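Non-heme chloroperoxidase CPO-A1 (Streptomyces aureofaciens, PDB 1A8Q) is a haem-free haloperoxidase that can brominate and may act as the chlorinating enzyme of 7-chlorotetracycline biosynthesis. Local coordinates at residues A[214-219]-A[241-246]; A[71-76]-A[104-109]. All blocks are in the same frame, centred on the assembly; numbering follows the deposited sequence.

Interaction 1: A[214-219]-A[241-246]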
# COMPACT_ATOMS: atom_id res chain seq x y z
N PRO A 214 -13.19 -12.06 -3.99
CA PRO A 214 -13.46 -10.93 -4.84
C PRO A 214 -12.34 -9.90 -4.64
O PRO A 214 -12.02 -9.68 -3.47
CB PRO A 214 -14.80 -10.37 -4.36
CG PRO A 214 -15.41 -11.46 -3.56
CD PRO A 214 -14.33 -12.41 -3.11
N THR A 215 -11.89 -9.28 -5.70
CA THR A 215 -10.77 -8.36 -5.59
C THR A 215 -11.06 -7.17 -6.48
O THR A 215 -11.48 -7.33 -7.63
CB THR A 215 -9.46 -9.05 -6.06
OG1 THR A 215 -9.17 -10.15 -5.19
CG2 THR A 215 -8.35 -8.00 -5.99
N LEU A 216 -10.92 -5.97 -5.95
CA LEU A 216 -11.04 -4.76 -6.70
C LEU A 216 -9.66 -4.15 -6.91
O LEU A 216 -8.94 -3.98 -5.92
CB LEU A 216 -11.88 -3.74 -5.89
CG LEU A 216 -11.99 -2.35 -6.49
CD1 LEU A 216 -12.71 -2.28 -7.83
CD2 LEU A 216 -12.72 -1.44 -5.48
N VAL A 217 -9.34 -3.82 -8.13
CA VAL A 217 -8.05 -3.19 -8.44
C VAL A 217 -8.36 -1.79 -8.90
O VAL A 217 -9.16 -1.57 -9.83
CB VAL A 217 -7.32 -3.98 -9.56
CG1 VAL A 217 -6.00 -3.26 -9.87
CG2 VAL A 217 -7.06 -5.41 -9.10
N VAL A 218 -7.87 -0.74 -8.19
CA VAL A 218 -8.08 0.65 -8.58
C VAL A 218 -6.73 1.27 -8.94
O VAL A 218 -5.80 0.98 -8.20
CB VAL A 218 -8.67 1.46 -7.39
CG1 VAL A 218 -8.80 2.94 -7.72
CG2 VAL A 218 -10.05 0.88 -7.04
N HIS A 219 -6.61 2.06 -10.01
CA HIS A 219 -5.29 2.61 -10.31
C HIS A 219 -5.49 3.86 -11.13
O HIS A 219 -6.39 3.89 -12.00
CB HIS A 219 -4.51 1.57 -11.14
CG HIS A 219 -3.02 1.57 -10.95
ND1 HIS A 219 -2.39 0.56 -10.34
CD2 HIS A 219 -2.09 2.50 -11.29
CE1 HIS A 219 -1.08 0.80 -10.27
NE2 HIS A 219 -0.89 1.98 -10.83
N ASN A 241 -11.52 -13.45 -11.36
CA ASN A 241 -12.69 -12.63 -11.09
C ASN A 241 -12.47 -11.19 -10.63
O ASN A 241 -13.43 -10.51 -10.27
CB ASN A 241 -13.59 -13.34 -10.04
CG ASN A 241 -14.10 -14.69 -10.56
OD1 ASN A 241 -14.47 -14.78 -11.72
ND2 ASN A 241 -14.02 -15.70 -9.73
N ALA A 242 -11.27 -10.65 -10.74
CA ALA A 242 -11.00 -9.28 -10.31
C ALA A 242 -11.75 -8.24 -11.11
O ALA A 242 -12.00 -8.40 -12.32
CB ALA A 242 -9.49 -9.07 -10.48
N GLU A 243 -12.13 -7.11 -10.49
CA GLU A 243 -12.66 -5.95 -11.17
C GLU A 243 -11.62 -4.85 -11.28
O GLU A 243 -10.88 -4.70 -10.29
CB GLU A 243 -13.87 -5.34 -10.42
CG GLU A 243 -14.71 -6.35 -9.67
CD GLU A 243 -15.79 -5.86 -8.73
OE1 GLU A 243 -15.94 -4.68 -8.36
OE2 GLU A 243 -16.55 -6.75 -8.27
N LEU A 244 -11.53 -4.13 -12.38
CA LEU A 244 -10.56 -3.04 -12.48
C LEU A 244 -11.30 -1.72 -12.63
O LEU A 244 -12.29 -1.63 -13.37
CB LEU A 244 -9.65 -3.23 -13.70
CG LEU A 244 -8.76 -2.06 -14.11
CD1 LEU A 244 -7.59 -1.91 -13.11
CD2 LEU A 244 -8.14 -2.30 -15.50
N LYS A 245 -10.91 -0.67 -11.88
CA LYS A 245 -11.47 0.65 -12.07
C LYS A 245 -10.30 1.60 -12.34
O LYS A 245 -9.45 1.77 -11.44
CB LYS A 245 -12.28 1.14 -10.86
CG LYS A 245 -13.60 0.40 -10.66
CD LYS A 245 -14.46 0.97 -9.52
CE LYS A 245 -15.87 0.38 -9.67
NZ LYS A 245 -16.86 1.16 -8.89
N VAL A 246 -10.19 2.13 -13.54
CA VAL A 246 -9.15 3.09 -13.89
C VAL A 246 -9.62 4.49 -13.49
O VAL A 246 -10.71 4.91 -13.85
CB VAL A 246 -8.81 3.06 -15.38
CG1 VAL A 246 -7.81 4.16 -15.76
CG2 VAL A 246 -8.31 1.64 -15.65
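The last two strands of the alpha/beta hydrolase sheet meet here as a parallel pair, with Leu216 beside Glu243 and Val217 beside Leu244. They are the two strands of a beta-alpha-beta unit whose crossover carries helix 232-238. Their short axes approach to 4.7 Å and diverge by only 18°. Four backbone bonds alternate between the strands: Glu243 N gives to Thr215 O, Val217 N to Glu243 O at 2.8 Å, Lys245 N to Val217 O, and His219 N to Lys245 O. The last is the longest, at 3.2 Å, and the most bent. The carbonyls also draw in alpha hydrogens, as where Leu244 CA lies 3.3 Å from Val217 O.

Side chains sort onto two faces. On one, Leu216 has CG anti to the backbone N (chi1 174°), and its CD1 comes to 4.0 Å from Lys245 CG and 4.1 Å from Glu243 OE1, where the aliphatic stem of the extended lysine crosses the leucine methyl. Helix 260-272 packs on this face: Phe271 touches Leu216, Asp267 takes the Lys245 ammonium, and Glu243 pairs with Lys274 just past the helix. On the other face, Val217 CG1 meets Leu244 CD1 at 3.9 Å, over helix 232-238. His219 shares that face, but its ring turns from the edge strand; NE2 bonds Val226 O, and the side chain lies beside that of catalytic Asp223.

Alternate residues of 215-219 bond to each neighbouring strand, so this strand is held on both sides, while the edge strand hangs on four main-chain bonds.

Interaction 2: A[71-76]-A[104-109]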
# COMPACT_ATOMS: atom_id res chain seq x y z
N THR A 71 8.50 -11.38 5.54
CA THR A 71 8.39 -10.88 6.92
C THR A 71 7.19 -9.95 7.05
O THR A 71 6.49 -10.07 8.06
CB THR A 71 9.67 -10.09 7.28
OG1 THR A 71 10.78 -11.03 7.21
CG2 THR A 71 9.60 -9.56 8.69
N PHE A 72 7.00 -9.03 6.11
CA PHE A 72 5.81 -8.14 6.21
C PHE A 72 4.51 -8.95 6.27
O PHE A 72 3.62 -8.64 7.05
CB PHE A 72 5.72 -7.21 5.00
CG PHE A 72 6.92 -6.29 4.83
CD1 PHE A 72 7.65 -5.86 5.93
CD2 PHE A 72 7.29 -5.89 3.55
CE1 PHE A 72 8.75 -5.03 5.71
CE2 PHE A 72 8.37 -5.05 3.35
CZ PHE A 72 9.09 -4.61 4.46
N ALA A 73 4.43 -9.99 5.41
CA ALA A 73 3.20 -10.81 5.44
C ALA A 73 3.02 -11.56 6.73
O ALA A 73 1.91 -11.77 7.23
CB ALA A 73 3.29 -11.81 4.26
N ASP A 74 4.09 -12.05 7.38
CA ASP A 74 4.00 -12.79 8.61
C ASP A 74 3.64 -11.83 9.76
O ASP A 74 2.99 -12.23 10.71
CB ASP A 74 5.25 -13.60 8.97
CG ASP A 74 5.50 -14.74 7.99
OD1 ASP A 74 4.67 -15.06 7.16
OD2 ASP A 74 6.64 -15.32 8.06
N ASP A 75 4.18 -10.60 9.69
CA ASP A 75 3.78 -9.60 10.69
C ASP A 75 2.28 -9.33 10.54
O ASP A 75 1.61 -9.29 11.59
CB ASP A 75 4.56 -8.30 10.50
CG ASP A 75 6.03 -8.41 10.91
OD1 ASP A 75 6.49 -9.39 11.49
OD2 ASP A 75 6.73 -7.40 10.62
N LEU A 76 1.77 -9.23 9.33
CA LEU A 76 0.32 -9.04 9.12
C LEU A 76 -0.43 -10.25 9.66
O LEU A 76 -1.43 -10.11 10.38
CB LEU A 76 0.06 -8.77 7.63
CG LEU A 76 -1.43 -8.70 7.22
CD1 LEU A 76 -2.05 -7.48 7.89
CD2 LEU A 76 -1.57 -8.61 5.71
N VAL A 104 -1.57 -13.67 1.07
CA VAL A 104 -2.43 -14.72 0.45
C VAL A 104 -1.58 -15.93 0.07
O VAL A 104 -1.94 -17.11 0.33
CB VAL A 104 -3.18 -14.13 -0.73
CG1 VAL A 104 -3.86 -15.21 -1.60
CG2 VAL A 104 -4.27 -13.18 -0.21
N GLY A 105 -0.42 -15.67 -0.50
CA GLY A 105 0.45 -16.77 -0.97
C GLY A 105 0.92 -17.64 0.18
O GLY A 105 1.05 -18.86 0.02
N ARG A 106 1.24 -17.07 1.34
CA ARG A 106 1.83 -17.79 2.43
C ARG A 106 0.81 -18.36 3.40
O ARG A 106 1.07 -19.39 4.02
CB ARG A 106 2.79 -16.93 3.30
CG ARG A 106 4.13 -16.68 2.65
CD ARG A 106 5.04 -15.74 3.39
NE ARG A 106 5.67 -16.12 4.62
CZ ARG A 106 6.76 -16.88 4.75
NH1 ARG A 106 7.31 -17.44 3.69
NH2 ARG A 106 7.30 -17.14 5.93
N HIS A 107 -0.24 -17.59 3.71
CA HIS A 107 -1.20 -17.93 4.74
C HIS A 107 -2.59 -18.29 4.22
O HIS A 107 -3.43 -18.74 5.02
CB HIS A 107 -1.32 -16.67 5.66
CG HIS A 107 0.03 -16.41 6.28
ND1 HIS A 107 0.52 -17.27 7.24
CD2 HIS A 107 0.97 -15.45 6.11
CE1 HIS A 107 1.73 -16.85 7.65
NE2 HIS A 107 2.00 -15.75 6.97
N GLY A 108 -2.85 -18.05 2.95
CA GLY A 108 -4.15 -18.38 2.36
C GLY A 108 -5.24 -17.36 2.66
O GLY A 108 -5.00 -16.29 3.23
N THR A 109 -6.48 -17.68 2.24
CA THR A 109 -7.58 -16.75 2.35
C THR A 109 -8.65 -17.14 3.36
O THR A 109 -9.74 -16.53 3.36
CB THR A 109 -8.27 -16.57 0.98
OG1 THR A 109 -8.70 -17.89 0.54
CG2 THR A 109 -7.32 -15.96 -0.03
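Asp74 of helix 69-82 meets Arg106 and His107 at the end of helix 96-107, and this one carboxylate accepts all the hydrogen bonds between the two segments. The charged part is a two-point salt bridge. Arg106 presents itself side-on, NE to Asp74 OD1 at 2.9 Å and NH2 to Asp74 OD2 at 2.9 Å. The first bond is almost straight, 172° at the hydrogen, with OD1 in the guanidinium plane; the second is more bent. Both oxygens are met on their syn sides, although the two flat groups are turned 35° from each other. A bend in the arginine chain at chi3 swings the guanidinium edge round to face the acid.

The second kind is a histidine-carboxylate hydrogen bond. His107 NE2 donates to the same Asp74 OD1 over 2.8 Å, arriving on the anti side, with the acceptor near the ring plane. Ring and carboxylate stand steeply to each other, 74° apart, and the two donors reach OD1 from opposite faces of the carboxylate plane.

Apolar packing is slight: Ala73 CB lies 4.4 Å from Arg106 CD, and Ala73 also touches Arg102. Within helix 96-107 itself, Arg106 CB rests over one face of the His107 ring, toward its rim, and the ring of Tyr103 meets that of His107.

Three N-H groups thus hold one carboxylate, two of them sharing OD1, which fixes its rotation. Beside so close an acid and with NE2 as donor, the imidazole might be stabilised in its protonated form, though the neighbouring guanidinium would oppose this.

Overall arrangement
Along the chain the two contacts follow in series, neither nested nor crossed. Interaction 2 comes first, closing a loop of 27 residues that runs from helix 69-82 through strand 88-93 into helix 96-107, which starts just after Ser94 of the catalytic triad. The chain then passes through strand 112-118 and the helices from 137 to 208 before interaction 1 closes a shorter loop of 21 residues around helix 232-238 and Asp223. The principle illustrated is a division of labour: helix 69-82 is tied to helix 96-107 by side chains, strand 215-220 to edge strand 243-247 by backbone. The centres of interactions 1 and 2 lie about 21 Å apart, and the two do not touch.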